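Local atomic coordinates of putative glycosyltransferase (GalT1) (Streptococcus parasanguinis, PDB entry 4PHR), a protein that probably transfers a sugar from a UDP-linked donor to an acceptor, binding UDP in a GT-D-type glycosyltransferase domain, the part of the longer protein present here. Residues Val31-Gly35 and Ser116-Ser120; Ile39-Thr43 and Tyr101-Tyr105; Lys146-Glu152 and Arg199-Leu205; Ser158-Leu164 and Ile229-Glu234. The contacts are given in a common frame with arbitrary orientation. Numbering follows the deposited sequence.

Contact 1. Residues Val31-Gly35 and Ser116-Ser120. With UDP (uridine-5'-diphosphate), chain B.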
# COMPACT_ATOMS: atom_id res chain seq x y z
N VAL A 31 -2.84 -1.28 -9.16
CA VAL A 31 -3.44 -0.60 -8.03
C VAL A 31 -2.44 0.37 -7.44
O VAL A 31 -1.31 -0.02 -7.13
CB VAL A 31 -3.85 -1.59 -6.91
CG1 VAL A 31 -4.52 -0.82 -5.76
CG2 VAL A 31 -4.78 -2.65 -7.45
N VAL A 32 -2.84 1.63 -7.29
CA VAL A 32 -2.04 2.61 -6.58
C VAL A 32 -2.88 3.13 -5.41
O VAL A 32 -4.06 3.44 -5.57
CB VAL A 32 -1.58 3.76 -7.52
CG1 VAL A 32 -2.77 4.49 -8.13
CG2 VAL A 32 -0.68 4.72 -6.79
N ARG A 33 -2.27 3.21 -4.23
CA ARG A 33 -3.00 3.63 -3.03
C ARG A 33 -2.46 4.95 -2.47
O ARG A 33 -1.26 5.11 -2.31
CB ARG A 33 -2.95 2.54 -1.94
CG ARG A 33 -3.44 1.14 -2.37
CD ARG A 33 -3.18 0.07 -1.26
NE ARG A 33 -1.77 0.13 -0.91
CZ ARG A 33 -1.24 0.83 0.09
NH1 ARG A 33 -2.00 1.40 1.02
NH2 ARG A 33 0.08 0.90 0.17
N PHE A 34 -3.34 5.90 -2.21
CA PHE A 34 -2.93 7.14 -1.57
C PHE A 34 -3.31 7.08 -0.10
O PHE A 34 -4.48 6.90 0.23
CB PHE A 34 -3.55 8.36 -2.26
CG PHE A 34 -2.93 8.66 -3.58
CD1 PHE A 34 -3.26 7.92 -4.70
CD2 PHE A 34 -1.97 9.66 -3.69
CE1 PHE A 34 -2.65 8.19 -5.92
CE2 PHE A 34 -1.37 9.93 -4.89
CZ PHE A 34 -1.71 9.20 -6.01
N GLY A 35 -2.31 7.21 0.77
CA GLY A 35 -2.55 7.24 2.20
C GLY A 35 -2.22 8.61 2.76
O GLY A 35 -1.94 9.55 2.02
N SER A 116 -10.12 1.24 -2.36
CA SER A 116 -9.74 1.45 -0.97
C SER A 116 -8.25 1.30 -0.70
O SER A 116 -7.66 0.26 -0.96
CB SER A 116 -10.47 0.46 -0.06
OG SER A 116 -10.07 0.64 1.29
N THR A 117 -7.65 2.34 -0.13
CA THR A 117 -6.27 2.30 0.32
C THR A 117 -6.08 1.22 1.38
O THR A 117 -4.97 0.72 1.59
CB THR A 117 -5.87 3.69 0.81
OG1 THR A 117 -5.77 4.53 -0.34
CG2 THR A 117 -4.54 3.73 1.58
N PHE A 118 -7.17 0.85 2.04
CA PHE A 118 -7.11 -0.16 3.10
C PHE A 118 -7.10 -1.61 2.59
O PHE A 118 -7.21 -2.54 3.38
CB PHE A 118 -8.21 0.05 4.15
CG PHE A 118 -8.17 1.41 4.80
CD1 PHE A 118 -7.00 2.16 4.83
CD2 PHE A 118 -9.31 1.92 5.41
CE1 PHE A 118 -6.98 3.41 5.44
CE2 PHE A 118 -9.29 3.17 6.02
CZ PHE A 118 -8.12 3.91 6.05
N ILE A 119 -6.96 -1.83 1.28
CA ILE A 119 -6.72 -3.21 0.85
C ILE A 119 -5.43 -3.76 1.47
O ILE A 119 -5.27 -4.98 1.59
CB ILE A 119 -6.70 -3.40 -0.70
CG1 ILE A 119 -5.61 -2.58 -1.37
CG2 ILE A 119 -8.07 -3.10 -1.31
CD1 ILE A 119 -5.30 -3.05 -2.78
N SER A 120 -4.52 -2.87 1.88
CA SER A 120 -3.29 -3.31 2.55
C SER A 120 -3.46 -3.35 4.07
O SER A 120 -2.56 -3.78 4.78
CB SER A 120 -2.12 -2.38 2.20
OG SER A 120 -2.38 -1.07 2.70
N1 UDP B . 9.16 1.37 2.43
C2 UDP B . 10.43 1.11 1.97
N3 UDP B . 11.21 2.15 1.51
C4 UDP B . 10.73 3.44 1.51
C5 UDP B . 9.44 3.70 1.97
C6 UDP B . 8.73 2.66 2.56
O2 UDP B . 10.89 -0.03 1.99
O4 UDP B . 11.47 4.33 1.06
C1' UDP B . 8.32 0.23 2.83
C2' UDP B . 8.07 -0.04 4.29
O2' UDP B . 9.16 -0.74 4.86
C3' UDP B . 6.82 -0.89 4.22
C4' UDP B . 6.08 -0.29 3.03
O4' UDP B . 7.03 0.50 2.31
O3' UDP B . 7.16 -2.22 3.91
C5' UDP B . 4.89 0.55 3.46
O5' UDP B . 4.30 1.13 2.31
PA UDP B . 3.03 2.11 2.40
O1A UDP B . 3.42 3.36 3.09
O2A UDP B . 2.53 2.26 1.01
O3A UDP B . 2.02 1.26 3.34
PB UDP B . 0.47 1.47 3.79
O1B UDP B . 0.52 1.92 5.21
O2B UDP B . -0.11 0.11 3.66
O3B UDP B . -0.16 2.50 2.90
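This is a buried, largely polar contact near the middle of the domain, where the C-terminal end of parallel strand 30-33 meets the 3-10 turn that follows strand 115-116. Arg33 dominates it. Its side chain reaches across the turn, CD packing 3.6 Å from CG1 of Ile119, and its guanidinium ends between protein and nucleotide: NH1 donates to the backbone O of Thr117 (3.1 Å) and to O3B of the UDP beta-phosphate (2.9 Å), while NH2 gives O3B a second bond of 3.2 Å. Arg33 NH2 also forms a salt bridge with Asp225. Ser120 OG lies over one face of the guanidinium and donates to UDP O2B at 2.7 Å, so strand end and turn grip the same phosphate. Beyond the arginine, Thr117 OG1 donates to the backbone O of Phe34 at 2.8 Å, tying the turn to the residues just past the strand. At the far end Val31 CG1 touches Ile119 CD1 (3.8 Å), an apolar patch to which helix 17-27 adds Ile24. The turn itself opens with an ST turn, Phe118 N donating to Ser116 OG at 3.0 Å. A diphosphate bound by the C-terminal end of a parallel strand and the turn after another is typical of nucleotide-sugar sites in Rossmann-like folds, and here these elements form the diphosphate end of the UDP pocket in the GT-D domain.

Contact 2. Residues Ile39-Thr43 and Tyr101-Tyr105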
# COMPACT_ATOMS: atom_id res chain seq x y z
N ILE A 39 -0.47 12.38 0.99
CA ILE A 39 -1.05 13.72 1.02
C ILE A 39 -0.09 14.69 1.72
O ILE A 39 0.11 15.83 1.26
CB ILE A 39 -2.42 13.75 1.72
CG1 ILE A 39 -3.31 12.60 1.25
CG2 ILE A 39 -3.08 15.10 1.54
CD1 ILE A 39 -3.47 12.51 -0.22
N ASP A 40 0.52 14.24 2.82
CA ASP A 40 1.52 15.05 3.51
C ASP A 40 2.64 15.44 2.54
O ASP A 40 3.03 16.60 2.46
CB ASP A 40 2.14 14.27 4.68
CG ASP A 40 1.18 14.09 5.86
OD1 ASP A 40 1.37 13.14 6.63
OD2 ASP A 40 0.24 14.91 6.03
N LEU A 41 3.16 14.46 1.79
CA LEU A 41 4.23 14.72 0.84
C LEU A 41 3.80 15.68 -0.27
O LEU A 41 4.54 16.62 -0.61
CB LEU A 41 4.71 13.42 0.20
CG LEU A 41 5.74 12.59 0.93
CD1 LEU A 41 5.76 11.19 0.35
CD2 LEU A 41 7.10 13.23 0.79
N MET A 42 2.64 15.42 -0.86
CA MET A 42 2.14 16.27 -1.95
C MET A 42 1.98 17.72 -1.53
O MET A 42 2.08 18.63 -2.35
CB MET A 42 0.82 15.73 -2.52
CG MET A 42 1.00 14.57 -3.50
SD MET A 42 -0.53 14.03 -4.27
CE MET A 42 -1.22 13.29 -2.83
N THR A 43 1.72 17.95 -0.24
CA THR A 43 1.51 19.30 0.26
C THR A 43 2.76 19.89 0.92
O THR A 43 2.71 20.95 1.52
CB THR A 43 0.30 19.38 1.21
OG1 THR A 43 0.52 18.55 2.35
CG2 THR A 43 -0.97 18.92 0.49
N TYR A 101 -6.91 18.51 5.40
CA TYR A 101 -6.76 18.53 3.95
C TYR A 101 -8.10 18.61 3.22
O TYR A 101 -8.24 18.09 2.11
CB TYR A 101 -6.01 17.28 3.53
CG TYR A 101 -4.58 17.27 4.00
CD1 TYR A 101 -3.68 18.24 3.55
CD2 TYR A 101 -4.12 16.30 4.88
CE1 TYR A 101 -2.36 18.24 3.97
CE2 TYR A 101 -2.79 16.29 5.31
CZ TYR A 101 -1.92 17.26 4.84
OH TYR A 101 -0.61 17.25 5.26
N SER A 102 -9.08 19.28 3.83
CA SER A 102 -10.42 19.31 3.25
C SER A 102 -10.40 19.92 1.86
O SER A 102 -11.08 19.45 0.95
CB SER A 102 -11.40 20.07 4.16
OG SER A 102 -11.02 21.43 4.31
N GLU A 103 -9.60 20.97 1.68
CA GLU A 103 -9.54 21.66 0.40
C GLU A 103 -8.94 20.74 -0.65
O GLU A 103 -9.38 20.72 -1.80
CB GLU A 103 -8.74 22.96 0.52
CG GLU A 103 -8.62 23.75 -0.77
CD GLU A 103 -7.94 25.09 -0.58
OE1 GLU A 103 -7.78 25.52 0.58
OE2 GLU A 103 -7.56 25.72 -1.59
N PHE A 104 -7.94 19.97 -0.24
CA PHE A 104 -7.30 19.01 -1.13
C PHE A 104 -8.30 17.95 -1.56
O PHE A 104 -8.47 17.67 -2.75
CB PHE A 104 -6.10 18.38 -0.44
CG PHE A 104 -5.30 17.46 -1.32
CD1 PHE A 104 -4.16 17.92 -1.96
CD2 PHE A 104 -5.68 16.14 -1.50
CE1 PHE A 104 -3.42 17.08 -2.77
CE2 PHE A 104 -4.93 15.29 -2.31
CZ PHE A 104 -3.80 15.77 -2.95
N TYR A 105 -8.98 17.36 -0.58
CA TYR A 105 -9.93 16.29 -0.89
C TYR A 105 -11.14 16.78 -1.67
O TYR A 105 -11.59 16.12 -2.60
CB TYR A 105 -10.36 15.56 0.39
CG TYR A 105 -9.33 14.57 0.88
CD1 TYR A 105 -9.06 13.42 0.15
CD2 TYR A 105 -8.63 14.79 2.06
CE1 TYR A 105 -8.12 12.50 0.59
CE2 TYR A 105 -7.69 13.87 2.52
CZ TYR A 105 -7.43 12.74 1.77
OH TYR A 105 -6.50 11.81 2.20
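Ile39 lays its CG2 methyl over the face of the Tyr101 ring, 3.6 Å from the ring centroid and 12° off the normal. This is a CH-pi contact at the core of a helix-to-helix junction in the GT-D domain, joining the end of helix 36-42 to the start of helix 102-108, where Tyr101 holds the N-cap position. The same methyl also lies over the Phe104 ring, with CG2 4.2 Å from that centroid, so the two aromatic residues hold the isoleucine between them. Its other branch continues the packing: Ile39 CD1 is 3.8 Å from Phe104 CE2, and Ile39 CG1 is 3.4 Å from Tyr105 OH, a hydroxyl that is hydrogen-bonded to His97 of helix 88-100. One turn further along, Met42 makes a Met-aromatic contact, its SD at the edge of the Phe104 ring and 5.2 Å from the centroid, while Met42 CE comes within 3.6 Å of Phe104 CZ. Helix 54-64 closes in beside this pair, Leu60 touching Met42 and Leu64 touching Phe104. Thr43, the first residue to leave the helix, adds CG2 at 4.1 Å from Phe104 CD1. The apolar cluster gives way to a polar margin at Asp40. Although the CA-to-CB bond of Asp40 points away from Tyr101, its carboxylate turns back, and Tyr101 OH donates to Asp40 OD2 at 2.6 Å.

Contact 3. Residues Lys146-Glu152 and Arg199-Leu205. With UDP (uridine-5'-diphosphate), chain B.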
# COMPACT_ATOMS: atom_id res chain seq x y z
N LYS A 146 0.66 -17.59 -9.29
CA LYS A 146 1.36 -16.59 -10.08
C LYS A 146 2.84 -16.59 -9.77
O LYS A 146 3.26 -16.92 -8.66
CB LYS A 146 0.80 -15.20 -9.81
CG LYS A 146 -0.69 -15.04 -10.07
CD LYS A 146 -1.02 -15.27 -11.53
CE LYS A 146 -2.40 -14.71 -11.87
NZ LYS A 146 -3.47 -15.36 -11.08
N ASP A 147 3.64 -16.22 -10.76
CA ASP A 147 5.05 -15.90 -10.53
C ASP A 147 5.14 -14.44 -10.13
O ASP A 147 4.66 -13.57 -10.86
CB ASP A 147 5.88 -16.16 -11.78
CG ASP A 147 5.93 -17.63 -12.16
OD1 ASP A 147 6.35 -18.44 -11.31
OD2 ASP A 147 5.54 -17.96 -13.30
N LEU A 148 5.75 -14.17 -8.98
CA LEU A 148 5.77 -12.83 -8.42
C LEU A 148 7.11 -12.14 -8.54
O LEU A 148 8.16 -12.78 -8.41
CB LEU A 148 5.40 -12.87 -6.93
CG LEU A 148 4.03 -13.42 -6.58
CD1 LEU A 148 3.83 -13.44 -5.07
CD2 LEU A 148 2.96 -12.62 -7.29
N LEU A 149 7.06 -10.83 -8.77
CA LEU A 149 8.21 -9.97 -8.53
C LEU A 149 7.79 -9.02 -7.42
O LEU A 149 6.87 -8.23 -7.59
CB LEU A 149 8.59 -9.20 -9.79
CG LEU A 149 9.74 -8.20 -9.64
CD1 LEU A 149 11.01 -8.89 -9.19
CD2 LEU A 149 9.97 -7.45 -10.94
N ILE A 150 8.44 -9.13 -6.26
CA ILE A 150 8.13 -8.26 -5.14
C ILE A 150 9.21 -7.20 -5.04
O ILE A 150 10.40 -7.52 -4.95
CB ILE A 150 8.05 -9.05 -3.81
CG1 ILE A 150 6.91 -10.08 -3.86
CG2 ILE A 150 7.93 -8.10 -2.62
CD1 ILE A 150 6.82 -10.94 -2.63
N VAL A 151 8.79 -5.94 -5.09
CA VAL A 151 9.70 -4.81 -4.98
C VAL A 151 9.41 -4.19 -3.63
O VAL A 151 8.31 -3.69 -3.40
CB VAL A 151 9.47 -3.78 -6.12
CG1 VAL A 151 10.48 -2.64 -6.04
CG2 VAL A 151 9.55 -4.48 -7.48
N GLU A 152 10.38 -4.26 -2.71
CA GLU A 152 10.16 -3.86 -1.33
C GLU A 152 11.48 -3.39 -0.74
O GLU A 152 12.54 -3.53 -1.37
CB GLU A 152 9.61 -5.04 -0.52
CG GLU A 152 10.58 -6.21 -0.45
CD GLU A 152 10.10 -7.37 0.41
OE1 GLU A 152 8.96 -7.31 0.92
OE2 GLU A 152 10.89 -8.33 0.58
N ARG A 199 5.63 -11.96 -14.86
CA ARG A 199 5.39 -11.90 -13.42
C ARG A 199 4.35 -10.85 -13.06
O ARG A 199 4.23 -9.81 -13.71
CB ARG A 199 6.69 -11.63 -12.66
CG ARG A 199 7.66 -12.79 -12.72
CD ARG A 199 8.94 -12.60 -11.91
NE ARG A 199 9.76 -13.79 -12.13
CZ ARG A 199 9.72 -14.89 -11.39
NH1 ARG A 199 8.97 -14.94 -10.29
NH2 ARG A 199 10.47 -15.93 -11.73
N LEU A 200 3.60 -11.13 -12.00
CA LEU A 200 2.77 -10.12 -11.37
C LEU A 200 3.67 -9.35 -10.41
O LEU A 200 4.44 -9.95 -9.65
CB LEU A 200 1.64 -10.80 -10.60
CG LEU A 200 0.76 -9.93 -9.69
CD1 LEU A 200 -0.02 -8.92 -10.53
CD2 LEU A 200 -0.21 -10.81 -8.90
N ILE A 201 3.60 -8.02 -10.45
CA ILE A 201 4.50 -7.20 -9.64
C ILE A 201 3.75 -6.71 -8.41
O ILE A 201 2.66 -6.16 -8.53
CB ILE A 201 5.03 -5.99 -10.45
CG1 ILE A 201 5.66 -6.45 -11.78
CG2 ILE A 201 6.02 -5.18 -9.62
CD1 ILE A 201 5.97 -5.30 -12.74
N LEU A 202 4.32 -6.94 -7.23
CA LEU A 202 3.76 -6.45 -5.97
C LEU A 202 4.76 -5.47 -5.40
O LEU A 202 5.96 -5.76 -5.38
CB LEU A 202 3.56 -7.59 -4.97
CG LEU A 202 2.71 -8.78 -5.44
CD1 LEU A 202 2.55 -9.81 -4.31
CD2 LEU A 202 1.36 -8.32 -5.97
N VAL A 203 4.29 -4.31 -4.96
CA VAL A 203 5.20 -3.27 -4.51
C VAL A 203 4.86 -2.83 -3.09
O VAL A 203 3.71 -2.49 -2.80
CB VAL A 203 5.17 -2.04 -5.45
CG1 VAL A 203 6.29 -1.08 -5.10
CG2 VAL A 203 5.26 -2.49 -6.91
N MET A 204 5.87 -2.82 -2.22
CA MET A 204 5.73 -2.40 -0.83
C MET A 204 6.84 -1.39 -0.58
O MET A 204 7.94 -1.76 -0.16
CB MET A 204 5.82 -3.59 0.13
CG MET A 204 4.74 -4.66 -0.07
SD MET A 204 5.02 -5.71 -1.52
CE MET A 204 4.22 -7.24 -1.02
N LEU A 205 6.58 -0.12 -0.86
CA LEU A 205 7.67 0.84 -0.97
C LEU A 205 7.22 2.29 -0.76
O LEU A 205 7.73 3.21 -1.38
CB LEU A 205 8.41 0.68 -2.31
CG LEU A 205 9.89 1.06 -2.30
CD1 LEU A 205 10.72 0.03 -1.53
CD2 LEU A 205 10.42 1.22 -3.72
N1 UDP B . 9.16 1.37 2.43
C2 UDP B . 10.43 1.11 1.97
N3 UDP B . 11.21 2.15 1.51
C4 UDP B . 10.73 3.44 1.51
C5 UDP B . 9.44 3.70 1.97
C6 UDP B . 8.73 2.66 2.56
O2 UDP B . 10.89 -0.03 1.99
O4 UDP B . 11.47 4.33 1.06
C1' UDP B . 8.32 0.23 2.83
C2' UDP B . 8.07 -0.04 4.29
O2' UDP B . 9.16 -0.74 4.86
C3' UDP B . 6.82 -0.89 4.22
C4' UDP B . 6.08 -0.29 3.03
O4' UDP B . 7.03 0.50 2.31
O3' UDP B . 7.16 -2.22 3.91
C5' UDP B . 4.89 0.55 3.46
O5' UDP B . 4.30 1.13 2.31
PA UDP B . 3.03 2.11 2.40
O1A UDP B . 3.42 3.36 3.09
O2A UDP B . 2.53 2.26 1.01
O3A UDP B . 2.02 1.26 3.34
PB UDP B . 0.47 1.47 3.79
O1B UDP B . 0.52 1.92 5.21
O2B UDP B . -0.11 0.11 3.66
O3B UDP B . -0.16 2.50 2.90
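Strands 147-152 and 200-204 run side by side in parallel, their axes 4.7 Å apart at closest approach and crossing at -24°, the twist of neighbouring beta strands. Backbone hydrogen bonds alternate in direction, each strand donating in turn: Leu200 N to Asp147 O (2.9 Å), Leu149 N to Leu200 O (2.9 Å), Leu202 N to Leu149 O (2.9 Å), Val151 N to Leu202 O (2.9 Å) and Met204 N to Val151 O (2.8 Å). In-register pairs place successive side chains on opposite faces. Leu148, Ile150, Leu200, Leu202 and Met204 share one, with Leu148 CD1 3.9 Å from Leu202 CD1 and Ile150 CG2 3.9 Å from Met204 SD. Leu149, Val151, Ile201 and Val203 occupy the other, covered by helices 185-195 and 206-218; there Val151 CG2 lies 4.2 Å from Ile201 CG2. At the N-terminal end Arg199 reaches across, NH1 donating to Leu148 O (3.0 Å) and also bonding Ser170. At the opposite end Glu152 is engaged by Arg173 and Ser158, while Leu205 N approaches the UDP ribose, 3.3 Å from O4'. These are inner strands of the parallel sheet, and nucleotide binding where such strands end is characteristic of Rossmann-like alpha/beta folds.

Contact 4. Residues Ser158-Leu164 and Ile229-Glu234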
# COMPACT_ATOMS: atom_id res chain seq x y z
N SER A 158 8.39 -9.03 3.22
CA SER A 158 6.98 -9.36 3.10
C SER A 158 6.81 -10.86 2.90
O SER A 158 7.39 -11.46 1.99
CB SER A 158 6.33 -8.59 1.95
OG SER A 158 6.40 -7.18 2.15
N GLY A 159 6.00 -11.48 3.76
CA GLY A 159 5.75 -12.90 3.69
C GLY A 159 6.83 -13.76 4.31
O GLY A 159 6.68 -14.97 4.40
N VAL A 160 7.91 -13.14 4.77
CA VAL A 160 9.02 -13.91 5.32
C VAL A 160 8.67 -14.41 6.72
O VAL A 160 8.32 -13.62 7.60
CB VAL A 160 10.33 -13.11 5.33
CG1 VAL A 160 11.44 -13.93 5.98
CG2 VAL A 160 10.71 -12.72 3.91
N GLY A 161 8.74 -15.72 6.90
CA GLY A 161 8.36 -16.32 8.17
C GLY A 161 6.87 -16.53 8.36
O GLY A 161 6.44 -16.87 9.46
N ASN A 162 6.08 -16.30 7.32
CA ASN A 162 4.65 -16.60 7.37
C ASN A 162 4.20 -17.20 6.04
O ASN A 162 5.00 -17.31 5.11
CB ASN A 162 3.82 -15.36 7.77
CG ASN A 162 3.91 -14.23 6.76
OD1 ASN A 162 3.56 -14.41 5.60
ND2 ASN A 162 4.31 -13.05 7.22
N ASP A 163 2.93 -17.58 5.93
CA ASP A 163 2.44 -18.26 4.73
C ASP A 163 1.68 -17.36 3.76
O ASP A 163 0.95 -17.85 2.89
CB ASP A 163 1.60 -19.50 5.11
CG ASP A 163 0.31 -19.14 5.82
OD1 ASP A 163 0.02 -17.93 5.98
OD2 ASP A 163 -0.44 -20.06 6.20
N LEU A 164 1.86 -16.05 3.88
CA LEU A 164 1.11 -15.12 3.03
C LEU A 164 1.20 -15.44 1.53
O LEU A 164 0.19 -15.43 0.82
CB LEU A 164 1.56 -13.69 3.29
CG LEU A 164 0.81 -12.57 2.56
CD1 LEU A 164 -0.68 -12.60 2.89
CD2 LEU A 164 1.43 -11.24 2.92
N ILE A 229 0.86 -4.71 4.01
CA ILE A 229 0.07 -5.94 4.11
C ILE A 229 0.72 -6.97 5.05
O ILE A 229 0.03 -7.68 5.78
CB ILE A 229 -0.23 -6.57 2.72
CG1 ILE A 229 -1.23 -7.72 2.87
CG2 ILE A 229 1.06 -7.02 2.02
CD1 ILE A 229 -2.56 -7.26 3.43
N ASP A 230 2.05 -7.06 5.05
CA ASP A 230 2.70 -8.07 5.88
C ASP A 230 2.46 -7.86 7.38
O ASP A 230 2.22 -8.83 8.11
CB ASP A 230 4.20 -8.14 5.62
CG ASP A 230 4.88 -9.20 6.46
OD1 ASP A 230 4.92 -10.38 6.03
OD2 ASP A 230 5.35 -8.87 7.58
N SER A 231 2.57 -6.62 7.84
CA SER A 231 2.34 -6.32 9.25
C SER A 231 0.93 -6.71 9.64
O SER A 231 0.71 -7.31 10.69
CB SER A 231 2.52 -4.82 9.54
OG SER A 231 3.87 -4.43 9.35
N GLU A 232 -0.03 -6.33 8.79
CA GLU A 232 -1.44 -6.62 9.06
C GLU A 232 -1.68 -8.13 9.11
O GLU A 232 -2.41 -8.63 9.98
CB GLU A 232 -2.32 -5.94 8.02
CG GLU A 232 -2.35 -4.41 8.18
CD GLU A 232 -3.53 -3.93 9.02
OE1 GLU A 232 -4.29 -4.78 9.54
OE2 GLU A 232 -3.70 -2.70 9.16
N TYR A 233 -1.05 -8.87 8.20
CA TYR A 233 -1.22 -10.31 8.19
C TYR A 233 -0.62 -10.93 9.45
O TYR A 233 -1.20 -11.83 10.04
CB TYR A 233 -0.61 -10.92 6.93
CG TYR A 233 -0.94 -12.38 6.76
CD1 TYR A 233 -2.26 -12.79 6.59
CD2 TYR A 233 0.05 -13.36 6.79
CE1 TYR A 233 -2.57 -14.14 6.44
CE2 TYR A 233 -0.26 -14.70 6.65
CZ TYR A 233 -1.57 -15.08 6.47
OH TYR A 233 -1.88 -16.42 6.33
N GLU A 234 0.55 -10.46 9.87
CA GLU A 234 1.17 -10.97 11.09
C GLU A 234 0.29 -10.70 12.31
O GLU A 234 0.09 -11.57 13.16
CB GLU A 234 2.56 -10.35 11.30
CG GLU A 234 3.61 -10.78 10.29
CD GLU A 234 4.40 -11.98 10.73
OE1 GLU A 234 4.18 -12.46 11.85
OE2 GLU A 234 5.25 -12.43 9.94
O HOH W 1 4.20 -5.60 3.55
O HOH W 2 7.71 -13.57 10.43
O HOH W 3 4.94 -15.34 11.69
O HOH W 4 -3.24 -19.55 6.46
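Asp230, with chi1 near 180°, extends from the first turn of helix 229-238 into the loop 158-164, where OD1 accepts from Gly159 N (2.7 Å) and Asn162 ND2 (3.0 Å). Asn162 adopts the p rotamer and uses both ends of its amide: ND2 also donates to Glu234 OE2 at 2.9 Å, while OD1 accepts from Leu164 N at 2.9 Å, closing an Asx turn. Glu234 starts out sideways but bends at chi2 (-92°), bringing its carboxylate to the loop, where waters link OE2 to Val160 O and OE1 to Gly161 O. Lys249 forms salt bridges with Asp230 and Glu234. Tyr233, in the t rotamer, donates from OH to Asp163 OD1 in a very short 2.5 Å bond, and Leu164, also t, places CD1 over the ring face, 3.9 Å from the centroid. Leu164 CD2 packs on Ile229 CG2 at 4.3 Å. Gly161, third in the type II turn from Gly159 to Asn162, has the positive phi that position favours. A glycine-containing loop after a central parallel strand is thus pinned to a helix by acidic side chains beside the UDP site, with the UDP-binding residues Ser156 and His228 just before the two segments.

How the contacts relate
Strand 30-33 opens the loop that contact 1 closes at the turn 116-120. Nested inside it, contact 2 closes the loop from 39 to 105, joining helix 36-42 to helix 102-108; Phe34 CD2 and Met42 CE, 3.8 Å apart, link the two. Later in the chain contact 3 closes 146 to 205 and contact 4 closes 158 to 234; they cross, since 158-164 falls, in sequence, between the two strands. They meet where Ser158 N probably hydrogen-bonds Glu152 OE1 (2.9 Å). Helix 229-238 also touches contact 1, Ile229 CD1 lying 3.7 Å from Ser120 O. Strand 30-33 pairs with 223-225, next to strand 200-204 of contact 3, and UDP touches contacts 1 and 3.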